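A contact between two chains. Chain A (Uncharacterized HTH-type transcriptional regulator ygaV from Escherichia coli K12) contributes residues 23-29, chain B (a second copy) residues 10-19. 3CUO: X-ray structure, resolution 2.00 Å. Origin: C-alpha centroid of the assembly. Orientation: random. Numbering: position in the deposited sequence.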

# COMPACT_ATOMS: atom_id res chain seq x y z
N HIS A 23 -7.62 -0.55 2.96
CA HIS A 23 -8.81 -0.49 3.82
C HIS A 23 -8.47 -1.29 5.06
O HIS A 23 -7.79 -2.31 4.93
CB HIS A 23 -10.01 -1.05 3.11
CG HIS A 23 -11.31 -0.87 3.86
ND1 HIS A 23 -11.59 -1.54 5.04
CD2 HIS A 23 -12.40 -0.14 3.56
CE1 HIS A 23 -12.78 -1.16 5.47
NE2 HIS A 23 -13.31 -0.34 4.58
N PRO A 24 -8.76 -0.74 6.27
CA PRO A 24 -8.33 -1.45 7.45
C PRO A 24 -8.90 -2.87 7.60
O PRO A 24 -8.22 -3.77 8.06
CB PRO A 24 -8.83 -0.53 8.62
CG PRO A 24 -9.73 0.47 7.97
CD PRO A 24 -9.39 0.58 6.59
N LYS A 25 -10.16 -3.04 7.26
CA LYS A 25 -10.82 -4.32 7.40
C LYS A 25 -10.31 -5.31 6.34
O LYS A 25 -10.20 -6.50 6.62
CB LYS A 25 -12.34 -4.13 7.30
CG LYS A 25 -12.95 -3.20 8.34
CD LYS A 25 -12.70 -3.70 9.73
CE LYS A 25 -13.37 -2.80 10.83
NZ LYS A 25 -13.05 -1.39 10.52
N ARG A 26 -9.96 -4.81 5.16
CA ARG A 26 -9.26 -5.63 4.17
C ARG A 26 -7.89 -6.08 4.69
O ARG A 26 -7.52 -7.19 4.49
CB ARG A 26 -9.12 -4.89 2.87
CG ARG A 26 -10.39 -4.59 2.19
CD ARG A 26 -10.11 -4.20 0.77
NE ARG A 26 -11.37 -3.97 0.09
CZ ARG A 26 -11.50 -3.64 -1.18
NH1 ARG A 26 -10.47 -3.54 -1.96
NH2 ARG A 26 -12.69 -3.43 -1.69
N LEU A 27 -7.17 -5.26 5.44
CA LEU A 27 -5.92 -5.72 6.03
C LEU A 27 -6.13 -6.78 7.06
O LEU A 27 -5.36 -7.73 7.11
CB LEU A 27 -5.10 -4.57 6.70
CG LEU A 27 -4.45 -3.59 5.75
CD1 LEU A 27 -3.73 -2.53 6.60
CD2 LEU A 27 -3.47 -4.24 4.68
N LEU A 28 -7.13 -6.64 7.91
CA LEU A 28 -7.44 -7.71 8.90
C LEU A 28 -7.79 -8.99 8.22
O LEU A 28 -7.34 -10.08 8.60
CB LEU A 28 -8.62 -7.27 9.79
CG LEU A 28 -8.48 -5.98 10.57
CD1 LEU A 28 -9.66 -5.73 11.49
CD2 LEU A 28 -7.17 -6.07 11.34
N ILE A 29 -8.55 -8.89 7.14
CA ILE A 29 -8.92 -10.09 6.31
C ILE A 29 -7.69 -10.80 5.81
O ILE A 29 -7.54 -12.06 5.95
CB ILE A 29 -9.83 -9.71 5.14
CG1 ILE A 29 -11.26 -9.44 5.57
CG2 ILE A 29 -9.87 -10.82 3.99
CD1 ILE A 29 -12.10 -8.75 4.41
N SER B 10 -3.04 -1.41 14.65
CA SER B 10 -2.42 -0.46 13.72
C SER B 10 -3.10 -0.44 12.31
O SER B 10 -2.59 0.17 11.39
CB SER B 10 -0.93 -0.81 13.56
OG SER B 10 -0.30 -1.12 14.80
N ALA B 11 -4.27 -1.07 12.19
CA ALA B 11 -4.83 -1.31 10.86
C ALA B 11 -5.30 -0.00 10.17
O ALA B 11 -5.13 0.16 8.97
CB ALA B 11 -5.96 -2.42 10.94
N GLU B 12 -5.83 0.96 10.91
CA GLU B 12 -6.28 2.19 10.26
C GLU B 12 -5.08 3.04 9.79
O GLU B 12 -5.15 3.63 8.73
CB GLU B 12 -7.17 3.00 11.18
CG GLU B 12 -8.41 2.22 11.58
CD GLU B 12 -9.69 2.83 11.06
OE1 GLU B 12 -9.78 3.11 9.82
OE2 GLU B 12 -10.61 3.03 11.91
N GLN B 13 -4.02 3.06 10.60
CA GLN B 13 -2.75 3.76 10.28
C GLN B 13 -2.08 3.13 9.03
O GLN B 13 -1.67 3.83 8.16
CB GLN B 13 -1.78 3.67 11.48
CG GLN B 13 -0.61 4.60 11.39
CD GLN B 13 0.05 4.96 12.75
OE1 GLN B 13 0.07 4.16 13.72
NE2 GLN B 13 0.64 6.16 12.79
N ALA B 14 -1.91 1.81 9.02
CA ALA B 14 -1.34 1.07 7.86
C ALA B 14 -2.16 1.36 6.61
O ALA B 14 -1.60 1.70 5.55
CB ALA B 14 -1.35 -0.46 8.18
N ALA B 15 -3.48 1.26 6.72
CA ALA B 15 -4.37 1.40 5.55
C ALA B 15 -4.29 2.81 4.98
O ALA B 15 -4.18 3.01 3.76
CB ALA B 15 -5.80 0.98 5.86
N ALA B 16 -4.22 3.77 5.88
CA ALA B 16 -3.96 5.19 5.57
C ALA B 16 -2.61 5.49 4.83
O ALA B 16 -2.58 6.22 3.89
CB ALA B 16 -4.09 6.03 6.87
N LEU B 17 -1.52 4.91 5.29
CA LEU B 17 -0.26 4.90 4.62
C LEU B 17 -0.40 4.30 3.20
O LEU B 17 -0.02 4.94 2.17
CB LEU B 17 0.74 4.04 5.46
CG LEU B 17 2.14 3.87 4.77
CD1 LEU B 17 2.80 5.24 4.79
CD2 LEU B 17 3.08 2.79 5.36
N LEU B 18 -0.99 3.09 3.11
CA LEU B 18 -1.12 2.45 1.82
C LEU B 18 -1.96 3.27 0.90
O LEU B 18 -1.61 3.41 -0.28
CB LEU B 18 -1.62 1.02 1.91
CG LEU B 18 -0.77 0.04 2.68
CD1 LEU B 18 -1.38 -1.36 2.46
CD2 LEU B 18 0.68 0.12 2.15
N LYS B 19 -3.03 3.86 1.41
CA LYS B 19 -3.90 4.70 0.57
C LYS B 19 -3.13 5.90 0.02
O LYS B 19 -3.28 6.25 -1.15
CB LYS B 19 -5.11 5.15 1.36
CG LYS B 19 -6.27 5.87 0.62
CD LYS B 19 -6.71 5.19 -0.58
CE LYS B 19 -8.25 5.40 -0.93
NZ LYS B 19 -8.75 4.54 -2.14

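Small side chains let helices pack closely, and the contact between these two copies of the E. coli regulator ygaV is a compact example. No hydrogen bond crosses between the stretches; what joins them is mainly the fit of apolar surfaces; the contact buries 346 Å² in all, counting both sides. The two helices cross at 109°, their axes approaching to 8.6 Å, and the first turn of one lies against a face of the other built largely from alanine.

Leu A27 gives up the most surface, 73 Å². Its CA-to-CB bond points toward chain B, and its side chain sits as a knob among Ala B11, Ala B14, Ala B15 and Leu B18. In the m,t rotamer, Leu A27 CD1 lies 3.5 Å from Ala B14 CB and 4.1 Å from Ala B15 CB, while Leu A27 CD2 is 4.2 Å from Leu B18 CD1. The short alanine side chains leave room for the branched leucine, and Leu B18 supplies a longer wall.

Pro A24, with 64 Å² covered, packs its ring over the same helix: its CB is 4.1 Å from Ala B11 CB, and its CD is 3.7 Å from Ala B15 CB. Proline suits the first turn of a helix, where its nitrogen, lacking a hydrogen, forfeits no backbone bond. Here Pro A24 N lies 3.4 Å from Ala B15 CB. Just before it, the CA-to-CB bond of His A23 points away from the chain B stretch, and its ND1 caps its own helix, accepting from Lys A25 N at 3.0 Å.

Ala B11, which loses 56 Å², also meets Leu A28, whose CD2 swings in to 3.9 Å from Ala B11 CB. At the exposed margin, Glu B12 starts away from chain A, yet its carboxylate curls back, bringing OE1 to 3.2 Å from Pro A24 CG.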